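Acetate kinase (Entamoeba histolytica, PDB 4H0O) probably interconverts acetate and acetyl phosphate as a magnesium-dependent, pyrophosphate-linked kinase of the acetate and sugar kinase, Hsc70 and actin superfamily. Local coordinates at residues A156-S159 with T160-Q163; Y190-N193 with S194-V198; V198-V201 with S202-K205; K345-C348 with D349-F353; V393-Q396 with K397-L401. All coordinates share one frame; numbering follows the deposited sequence.

Interaction 1 of 5, residues A156-S159 with T160-Q163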
# COMPACT_ATOMS: atom_id res chain seq x y z
N ALA B 156 6.84 -3.73 -20.45
CA ALA B 156 8.23 -4.14 -20.65
C ALA B 156 9.27 -3.39 -19.81
O ALA B 156 10.24 -3.99 -19.35
CB ALA B 156 8.59 -4.07 -22.13
N PHE B 157 9.07 -2.08 -19.63
CA PHE B 157 10.02 -1.25 -18.88
C PHE B 157 10.26 -1.77 -17.47
O PHE B 157 11.33 -1.57 -16.90
CB PHE B 157 9.54 0.21 -18.83
CG PHE B 157 10.47 1.15 -18.08
CD1 PHE B 157 11.78 1.34 -18.50
CD2 PHE B 157 10.02 1.86 -16.98
CE1 PHE B 157 12.63 2.20 -17.82
CE2 PHE B 157 10.87 2.73 -16.29
CZ PHE B 157 12.17 2.90 -16.72
N HIS B 158 9.26 -2.46 -16.93
CA HIS B 158 9.33 -2.94 -15.55
C HIS B 158 9.92 -4.35 -15.43
O HIS B 158 9.81 -4.98 -14.38
CB HIS B 158 7.94 -2.89 -14.92
CG HIS B 158 7.32 -1.53 -14.92
ND1 HIS B 158 7.90 -0.45 -14.28
CD2 HIS B 158 6.17 -1.07 -15.47
CE1 HIS B 158 7.13 0.61 -14.44
NE2 HIS B 158 6.08 0.27 -15.16
N SER B 159 10.54 -4.83 -16.50
CA SER B 159 11.16 -6.16 -16.48
C SER B 159 12.40 -6.18 -15.59
O SER B 159 12.86 -7.25 -15.18
CB SER B 159 11.53 -6.61 -17.90
OG SER B 159 12.74 -6.01 -18.33
N THR B 160 12.95 -5.01 -15.28
CA THR B 160 14.15 -4.90 -14.45
C THR B 160 13.84 -4.97 -12.96
O THR B 160 14.76 -5.02 -12.14
CB THR B 160 14.94 -3.62 -14.75
OG1 THR B 160 14.07 -2.48 -14.64
CG2 THR B 160 15.53 -3.67 -16.15
N ILE B 161 12.56 -4.95 -12.61
CA ILE B 161 12.16 -5.07 -11.21
C ILE B 161 12.51 -6.47 -10.69
O ILE B 161 12.14 -7.48 -11.31
CB ILE B 161 10.64 -4.80 -11.02
CG1 ILE B 161 10.29 -3.39 -11.47
CG2 ILE B 161 10.25 -4.97 -9.58
CD1 ILE B 161 8.83 -3.00 -11.22
N SER B 162 13.22 -6.54 -9.57
CA SER B 162 13.68 -7.81 -9.03
C SER B 162 12.56 -8.63 -8.40
O SER B 162 11.50 -8.09 -8.08
CB SER B 162 14.80 -7.59 -8.01
OG SER B 162 15.93 -6.99 -8.62
N GLN B 163 12.81 -9.93 -8.22
CA GLN B 163 11.80 -10.86 -7.71
C GLN B 163 11.18 -10.42 -6.38
O GLN B 163 9.96 -10.48 -6.21
CB GLN B 163 12.39 -12.27 -7.56
CG GLN B 163 11.39 -13.30 -7.04
CD GLN B 163 12.02 -14.67 -6.81
OE1 GLN B 163 13.24 -14.80 -6.74
NE2 GLN B 163 11.18 -15.69 -6.68
O HOH W 1 13.69 -0.34 -16.31

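Interaction 2 of 5, residues Y190-N193 with S194-V198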
# COMPACT_ATOMS: atom_id res chain seq x y z
N TYR B 190 9.88 7.02 -21.75
CA TYR B 190 9.90 8.21 -22.59
C TYR B 190 10.36 9.42 -21.79
O TYR B 190 11.20 10.20 -22.25
CB TYR B 190 8.52 8.50 -23.19
CG TYR B 190 8.49 9.79 -23.99
CD1 TYR B 190 8.93 9.82 -25.30
CD2 TYR B 190 8.01 10.97 -23.43
CE1 TYR B 190 8.90 10.99 -26.04
CE2 TYR B 190 7.99 12.15 -24.15
CZ TYR B 190 8.43 12.15 -25.46
OH TYR B 190 8.41 13.31 -26.19
N VAL B 191 9.80 9.59 -20.60
CA VAL B 191 10.15 10.71 -19.73
C VAL B 191 11.62 10.64 -19.31
O VAL B 191 12.34 11.63 -19.40
CB VAL B 191 9.24 10.76 -18.48
CG1 VAL B 191 9.80 11.73 -17.45
CG2 VAL B 191 7.83 11.16 -18.87
N ILE B 192 12.05 9.46 -18.87
CA ILE B 192 13.45 9.23 -18.52
C ILE B 192 14.38 9.59 -19.68
O ILE B 192 15.40 10.26 -19.49
CB ILE B 192 13.69 7.76 -18.10
CG1 ILE B 192 13.02 7.48 -16.76
CG2 ILE B 192 15.18 7.47 -18.00
CD1 ILE B 192 13.40 8.48 -15.68
N ASN B 193 14.03 9.15 -20.88
CA ASN B 193 14.85 9.42 -22.05
C ASN B 193 14.92 10.91 -22.38
O ASN B 193 15.96 11.41 -22.81
CB ASN B 193 14.36 8.63 -23.26
CG ASN B 193 15.27 8.80 -24.47
OD1 ASN B 193 16.29 8.12 -24.60
ND2 ASN B 193 14.89 9.71 -25.36
N SER B 194 13.82 11.62 -22.17
CA SER B 194 13.78 13.05 -22.45
C SER B 194 14.58 13.84 -21.41
O SER B 194 14.96 14.99 -21.65
CB SER B 194 12.33 13.55 -22.47
OG SER B 194 11.74 13.45 -21.19
N LEU B 195 14.84 13.21 -20.27
CA LEU B 195 15.57 13.84 -19.18
C LEU B 195 17.09 13.72 -19.35
O LEU B 195 17.85 14.42 -18.68
CB LEU B 195 15.14 13.25 -17.83
CG LEU B 195 13.75 13.66 -17.35
CD1 LEU B 195 13.30 12.80 -16.18
CD2 LEU B 195 13.74 15.13 -16.96
N LYS B 196 17.52 12.85 -20.26
CA LYS B 196 18.95 12.64 -20.49
C LYS B 196 19.63 13.86 -21.12
O LYS B 196 20.86 13.98 -21.09
CB LYS B 196 19.18 11.39 -21.35
CG LYS B 196 18.73 10.10 -20.66
CD LYS B 196 19.08 8.87 -21.48
CE LYS B 196 18.67 7.60 -20.73
NZ LYS B 196 18.87 6.37 -21.54
N ASN B 197 18.84 14.76 -21.69
CA ASN B 197 19.35 16.01 -22.23
C ASN B 197 19.44 17.09 -21.16
O ASN B 197 19.87 18.21 -21.42
CB ASN B 197 18.45 16.53 -23.36
CG ASN B 197 18.54 15.68 -24.62
OD1 ASN B 197 19.52 14.97 -24.83
ND2 ASN B 197 17.52 15.77 -25.46
N VAL B 198 19.04 16.74 -19.94
CA VAL B 198 18.81 17.74 -18.90
C VAL B 198 19.44 17.38 -17.55
O VAL B 198 19.86 18.26 -16.79
CB VAL B 198 17.29 18.04 -18.78
CG1 VAL B 198 16.91 18.52 -17.40
CG2 VAL B 198 16.87 19.07 -19.83

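Interaction 3 of 5, residues V198-V201 with S202-K205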
# COMPACT_ATOMS: atom_id res chain seq x y z
N VAL B 198 19.04 16.74 -19.94
CA VAL B 198 18.81 17.74 -18.90
C VAL B 198 19.44 17.38 -17.55
O VAL B 198 19.86 18.26 -16.79
CB VAL B 198 17.29 18.04 -18.78
CG1 VAL B 198 16.91 18.52 -17.40
CG2 VAL B 198 16.87 19.07 -19.83
N ILE B 199 19.54 16.08 -17.26
CA ILE B 199 20.20 15.61 -16.03
C ILE B 199 21.06 14.37 -16.28
O ILE B 199 20.93 13.71 -17.31
CB ILE B 199 19.18 15.26 -14.92
CG1 ILE B 199 18.30 14.09 -15.35
CG2 ILE B 199 18.34 16.47 -14.54
CD1 ILE B 199 17.79 13.27 -14.18
N ASP B 200 21.92 14.05 -15.32
CA ASP B 200 22.71 12.83 -15.37
C ASP B 200 21.85 11.67 -14.87
O ASP B 200 21.87 11.34 -13.68
CB ASP B 200 23.97 12.97 -14.50
CG ASP B 200 25.01 11.89 -14.78
OD1 ASP B 200 24.65 10.81 -15.30
OD2 ASP B 200 26.19 12.13 -14.46
N VAL B 201 21.10 11.05 -15.78
CA VAL B 201 20.19 9.96 -15.43
C VAL B 201 20.92 8.74 -14.86
O VAL B 201 20.45 8.12 -13.91
CB VAL B 201 19.32 9.54 -16.65
CG1 VAL B 201 18.59 8.25 -16.37
CG2 VAL B 201 18.33 10.64 -17.01
N SER B 202 22.08 8.42 -15.44
CA SER B 202 22.85 7.24 -15.03
C SER B 202 23.37 7.29 -13.60
O SER B 202 23.85 6.27 -13.08
CB SER B 202 24.00 6.99 -16.01
OG SER B 202 24.54 8.21 -16.49
N HIS B 203 23.30 8.45 -12.96
CA HIS B 203 23.67 8.59 -11.56
C HIS B 203 22.61 9.41 -10.84
O HIS B 203 22.90 10.48 -10.29
CB HIS B 203 25.05 9.25 -11.42
CG HIS B 203 26.14 8.50 -12.11
ND1 HIS B 203 26.77 7.41 -11.54
CD2 HIS B 203 26.72 8.68 -13.33
CE1 HIS B 203 27.69 6.95 -12.38
NE2 HIS B 203 27.68 7.70 -13.47
N SER B 204 21.39 8.90 -10.85
CA SER B 204 20.24 9.63 -10.34
C SER B 204 19.24 8.70 -9.67
O SER B 204 19.09 7.54 -10.07
CB SER B 204 19.55 10.38 -11.48
OG SER B 204 19.04 9.47 -12.44
N LYS B 205 18.56 9.22 -8.65
CA LYS B 205 17.43 8.52 -8.06
C LYS B 205 16.18 9.33 -8.36
O LYS B 205 16.02 10.46 -7.86
CB LYS B 205 17.63 8.35 -6.55
CG LYS B 205 18.77 7.42 -6.20
CD LYS B 205 19.06 7.42 -4.71
CE LYS B 205 20.22 6.49 -4.39
NZ LYS B 205 19.99 5.14 -4.97

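Interaction 4 of 5, residues K345-C348 with D349-F353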
# COMPACT_ATOMS: atom_id res chain seq x y z
N LYS B 345 1.54 21.21 -5.60
CA LYS B 345 1.76 22.02 -4.40
C LYS B 345 1.46 21.20 -3.15
O LYS B 345 2.23 21.22 -2.19
CB LYS B 345 0.90 23.28 -4.44
CG LYS B 345 1.10 24.22 -3.25
CD LYS B 345 2.57 24.45 -2.96
CE LYS B 345 2.79 25.69 -2.10
NZ LYS B 345 1.74 25.85 -1.06
N ALA B 346 0.34 20.49 -3.16
CA ALA B 346 -0.05 19.67 -2.02
C ALA B 346 1.03 18.64 -1.70
O ALA B 346 1.37 18.42 -0.54
CB ALA B 346 -1.39 19.00 -2.28
N ILE B 347 1.57 18.00 -2.74
CA ILE B 347 2.62 17.01 -2.56
C ILE B 347 3.91 17.64 -2.02
O ILE B 347 4.50 17.15 -1.05
CB ILE B 347 2.91 16.25 -3.87
CG1 ILE B 347 1.72 15.37 -4.25
CG2 ILE B 347 4.16 15.40 -3.73
CD1 ILE B 347 1.27 14.45 -3.13
N CYS B 348 4.35 18.73 -2.65
CA CYS B 348 5.60 19.37 -2.27
C CYS B 348 5.59 19.93 -0.84
O CYS B 348 6.63 20.00 -0.18
CB CYS B 348 5.99 20.45 -3.28
SG CYS B 348 6.39 19.80 -4.92
N ASP B 349 4.41 20.33 -0.36
CA ASP B 349 4.28 20.81 1.01
C ASP B 349 4.42 19.66 2.02
O ASP B 349 4.96 19.85 3.11
CB ASP B 349 2.96 21.56 1.21
CG ASP B 349 3.01 23.00 0.71
OD1 ASP B 349 4.12 23.49 0.40
OD2 ASP B 349 1.94 23.65 0.65
N LYS B 350 3.94 18.48 1.64
CA LYS B 350 4.09 17.28 2.46
C LYS B 350 5.56 16.91 2.59
O LYS B 350 5.98 16.33 3.60
CB LYS B 350 3.34 16.10 1.84
CG LYS B 350 1.82 16.23 1.82
CD LYS B 350 1.26 16.26 3.23
CE LYS B 350 -0.25 16.48 3.22
NZ LYS B 350 -0.77 16.95 4.54
N MET B 351 6.34 17.26 1.57
CA MET B 351 7.73 16.81 1.46
C MET B 351 8.73 17.95 1.60
O MET B 351 9.90 17.79 1.24
CB MET B 351 7.94 16.08 0.13
CG MET B 351 6.99 14.91 -0.08
SD MET B 351 7.11 14.25 -1.75
CE MET B 351 8.86 13.87 -1.83
N LYS B 352 8.28 19.09 2.11
CA LYS B 352 9.15 20.24 2.33
C LYS B 352 10.28 19.87 3.30
O LYS B 352 11.40 20.37 3.17
CB LYS B 352 8.35 21.43 2.86
CG LYS B 352 9.09 22.77 2.82
CD LYS B 352 8.29 23.89 3.49
CE LYS B 352 6.87 23.97 2.95
NZ LYS B 352 6.13 25.16 3.46
N PHE B 353 9.98 18.99 4.25
CA PHE B 353 10.96 18.58 5.26
C PHE B 353 12.13 17.79 4.68
O PHE B 353 13.16 17.64 5.33
CB PHE B 353 10.29 17.80 6.40
CG PHE B 353 10.00 16.36 6.07
CD1 PHE B 353 8.86 16.01 5.36
CD2 PHE B 353 10.86 15.35 6.49
CE1 PHE B 353 8.59 14.68 5.06
CE2 PHE B 353 10.60 14.03 6.19
CZ PHE B 353 9.46 13.69 5.48

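Interaction 5 of 5, residues V393-Q396 with K397-L401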
# COMPACT_ATOMS: atom_id res chain seq x y z
N VAL B 393 5.50 9.08 -27.55
CA VAL B 393 5.94 7.96 -26.72
C VAL B 393 6.13 6.68 -27.53
O VAL B 393 7.13 5.98 -27.38
CB VAL B 393 4.95 7.71 -25.56
CG1 VAL B 393 5.23 6.38 -24.89
CG2 VAL B 393 5.02 8.83 -24.54
N ILE B 394 5.16 6.38 -28.40
CA ILE B 394 5.25 5.22 -29.28
C ILE B 394 6.29 5.45 -30.37
O ILE B 394 7.03 4.53 -30.75
CB ILE B 394 3.89 4.89 -29.92
CG1 ILE B 394 2.83 4.65 -28.84
CG2 ILE B 394 4.00 3.67 -30.83
CD1 ILE B 394 1.43 4.47 -29.39
N LEU B 395 6.36 6.69 -30.86
CA LEU B 395 7.34 7.06 -31.88
C LEU B 395 8.76 6.91 -31.34
O LEU B 395 9.65 6.43 -32.04
CB LEU B 395 7.10 8.50 -32.34
CG LEU B 395 8.04 8.98 -33.46
CD1 LEU B 395 7.84 8.15 -34.71
CD2 LEU B 395 7.83 10.46 -33.76
N GLN B 396 8.96 7.32 -30.09
CA GLN B 396 10.28 7.25 -29.46
C GLN B 396 10.77 5.81 -29.34
O GLN B 396 11.96 5.54 -29.51
CB GLN B 396 10.24 7.91 -28.08
CG GLN B 396 11.58 7.89 -27.34
CD GLN B 396 12.65 8.70 -28.05
OE1 GLN B 396 12.41 9.83 -28.49
NE2 GLN B 396 13.84 8.12 -28.18
N LYS B 397 9.85 4.90 -29.05
CA LYS B 397 10.17 3.48 -28.96
C LYS B 397 10.66 2.99 -30.33
O LYS B 397 11.51 2.09 -30.41
CB LYS B 397 8.95 2.68 -28.50
CG LYS B 397 9.29 1.40 -27.75
CD LYS B 397 10.09 1.72 -26.48
CE LYS B 397 10.96 0.55 -26.04
NZ LYS B 397 11.55 -0.17 -27.21
N GLY B 398 10.13 3.59 -31.39
CA GLY B 398 10.53 3.24 -32.74
C GLY B 398 11.92 3.74 -33.11
O GLY B 398 12.65 3.04 -33.82
N LYS B 399 12.26 4.95 -32.66
CA LYS B 399 13.60 5.49 -32.86
C LYS B 399 14.61 4.57 -32.20
O LYS B 399 15.70 4.34 -32.71
CB LYS B 399 13.72 6.89 -32.26
CG LYS B 399 12.72 7.91 -32.79
CD LYS B 399 13.01 9.30 -32.21
CE LYS B 399 11.85 10.26 -32.43
NZ LYS B 399 12.09 11.60 -31.80
N GLU B 400 14.22 4.03 -31.05
CA GLU B 400 15.08 3.15 -30.27
C GLU B 400 15.30 1.81 -30.97
O GLU B 400 16.38 1.22 -30.89
CB GLU B 400 14.44 2.94 -28.89
CG GLU B 400 15.24 2.10 -27.92
CD GLU B 400 14.58 2.05 -26.56
OE1 GLU B 400 13.96 3.07 -26.16
OE2 GLU B 400 14.66 1.00 -25.89
N LEU B 401 14.28 1.34 -31.68
CA LEU B 401 14.32 0.02 -32.32
C LEU B 401 14.89 0.05 -33.74
O LEU B 401 15.49 -0.93 -34.18
CB LEU B 401 12.92 -0.61 -32.35
CG LEU B 401 12.29 -1.02 -31.02
CD1 LEU B 401 10.92 -1.63 -31.25
CD2 LEU B 401 13.19 -2.01 -30.30

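Interaction 1 of 5, residues A156-S159 with T160-Q163
Two partners grip OG1 of Thr160. A water molecule donates to Thr160 OG1 at 2.7 Å and gives its other hydrogen to Phe157 O, and beyond the turn OG1 is hydrogen-bonded to Ser226 O. With chi1 at 54° the hydroxyl sits between the backbone N and the carbonyl carbon, swung back over the preceding residues to meet the water. That water also lies over a face of the Phe157 ring, near its rim. The main chain folds here through two successive type I beta turns: Ser159 N bonds to Ala156 O (3.0 Å), and Ile161 N to His158 O (3.3 Å). Round the second turn His158 and Ile161 run side by side, and CD1 of Ile161 settles against CB of His158 at 3.8 Å. The imidazole leads away from residues 160-163, with ND1 bonded to Ser226 OG and NE2 to Phe183 O, about 6 Å from the side chain of His184, a predicted transition-state stabiliser. Two hydrogen bonds, one at each ring nitrogen, should fix the rotation of the imidazole, while a methyl group packs at its root.

Interaction 2 of 5, residues Y190-N193 with S194-V198
Tyr190 O accepts Ser194 N from 3.0 Å away, which is the regular i to i+4 bond of an alpha-helix; helix 185-195 is here approaching its C-terminal end. The Tyr190 ring turns to the neighbouring helix, where Leu392, Val393 and Gln396 pack on it. Val191 comes next, and its carbonyl oxygen accepts two bonds. Ser194 OG donates to Val191 O at 2.6 Å: with chi1 at 66° the hydroxyl folds back over the helix onto the preceding turn. Leu195 N adds a weak, strongly bent bond to Val191 O at 3.1 Å. A serine hydroxyl thus supplements a backbone bond that is itself poor. On the apolar face, CG1 of Val191 and CD1 of Leu195 lie alongside each other at 3.9 Å. Ile192 belongs to the same face and touches Leu195 more loosely. Ile192 O accepts Leu195 N at 3.1 Å, an i to i+3 bond alongside the weak i to i+4 one. Asn193 follows with the same spacing, its carbonyl accepting a weak bond from Lys196 N. The Lys196 chain then stretches back along the helix, fully extended beyond CG, so that CE of Lys196 passes 4.4 Å from CG2 of Ile192.

Interaction 3 of 5, residues V198-V201 with S202-K205
Asp200 stretches its carboxylate away from its own backbone N (chi1 -165°), while Ser202, with chi1 at 35°, brings its hydroxyl round to face it. Ser202 OG donates to Asp200 OD1 at 2.9 Å, reaching that oxygen almost head-on, in line with the carbon-oxygen bond. The same carboxylate lies beside the His203 imidazole, the two groups running in the same direction. Their planes are nearly perpendicular, 88° apart, and the carboxylate carbon lies in the ring plane at its edge, where CD2 of His203 comes 3.6 Å from Asp200 OD1. The contact is made by a ring carbon and not by a ring nitrogen, although the negative group would be expected to favour a protonated imidazole slightly. The main chain makes the meeting possible: Asp200 is the centre of an inverse gamma turn, and a single 3-10 turn through Val201 and Ser202 follows, closed by a weak bond of 3.3 Å from His203 N to Asp200 O. In the fold this is the loop that connects helix 185-195 to strand 205-211. Further on, the hydroxyl of Ser204 turns back over the 3-10 turn towards Val201 O, at a modelled distance too short to be trusted in detail, while Ser204 N bonds to Asn223 OD1. CD1 of Ile199 rests 4.3 Å from Ser204 CB.

Interaction 4 of 5, residues K345-C348 with D349-F353
Asp349 carries the polar half of this helical contact, bound by Lys345 through both backbone and side chain. Asp349 N donates to Lys345 O at 3.0 Å, and Asp349 OD2 forms a salt bridge with Lys345 NZ at 2.8 Å, an i to i+4 pair on one side of the helix. The ammonium meets OD2 on the syn side, 20° out of the carboxylate plane. To arrive there, CG of Lys345 lies opposite its backbone N (chi1 -178°) and the chain bends at chi2 and chi4, laying CE against the carboxylate as well. Cys348 and Ile347 carry the other half. The carbonyl of each accepts a weak bond from Met351 N, 3.3 Å from Cys348 O and 3.2 Å from Ile347 O, a forked pattern where the chain leaves helical geometry. Ile347 CG2 also lies alongside the sulfur SD of Met351, 3.7 Å away. Helix 341-350 presses this apolar side onto helix 299-324 and strand 329-333: Ile347 packs on Leu313, Leu330 and Phe332, and Met351 on Ile317. Met351 also touches Val322 of the second subunit, while Lys345, on another side, reaches Asp360 and Asn363 of helix 360-365.

Interaction 5 of 5, residues V393-Q396 with K397-L401
Leu395 O and Gln396 O receive the two firmest bonds of this turn, from Lys399 N and Glu400 N, each 3.1 Å long. Both are ordinary alpha-helical i to i+4 bonds. Leu395 O takes a second, weak donor, Gly398 N. The extended Lys399 side chain runs obliquely past Leu395, CE of Lys399 lying 4.1 Å from CG of Leu395, and crosses Gln396 at about a right angle. Gln396 is folded at chi2 (64°), which brings its OE1 to within 3.8 Å of Lys399 NZ, near but not bonded; the ammonium has its salt bridge with Asp34. Round the helix, Lys397 NZ and Glu400 OE2 form a salt bridge of 3.6 Å within 397-401. Inward, Ile394 and Leu395 pack on strand 16-21, Ile394 about 4 Å from the side chain of Arg97, a predicted substrate-binding residue, while Val393 and Gln396 meet helix 185-195. Helix 390-402 lies between strands 16-21 and 148-153 on one hand and helix 185-195 on the other. Apolar side chains such as Ile394 and Leu395 face the sheet, while Lys399 pairs with Asp34 and Lys397 with Glu400 of the same helix.

Interactions 2 and 3 follow in sequence, share Val198, and touch where Ile192 and Lys196 pack on Val201, so the loop packs back on the helix it follows. Interactions 2 and 5 bring two helices together through Tyr190, Val393 and Gln396. Interactions 1 and 4 touch none of the others; interactions 4 and 5 are the farthest pair, about 34 Å between centres. Interaction 5 is the most buried and interaction 3 the most exposed. Hydroxyl and carboxylate bonds dominate the loop of interaction 3, a water and a threonine hydroxyl mark the turns of interaction 1, and only in interaction 4 does a salt bridge cross the two segments.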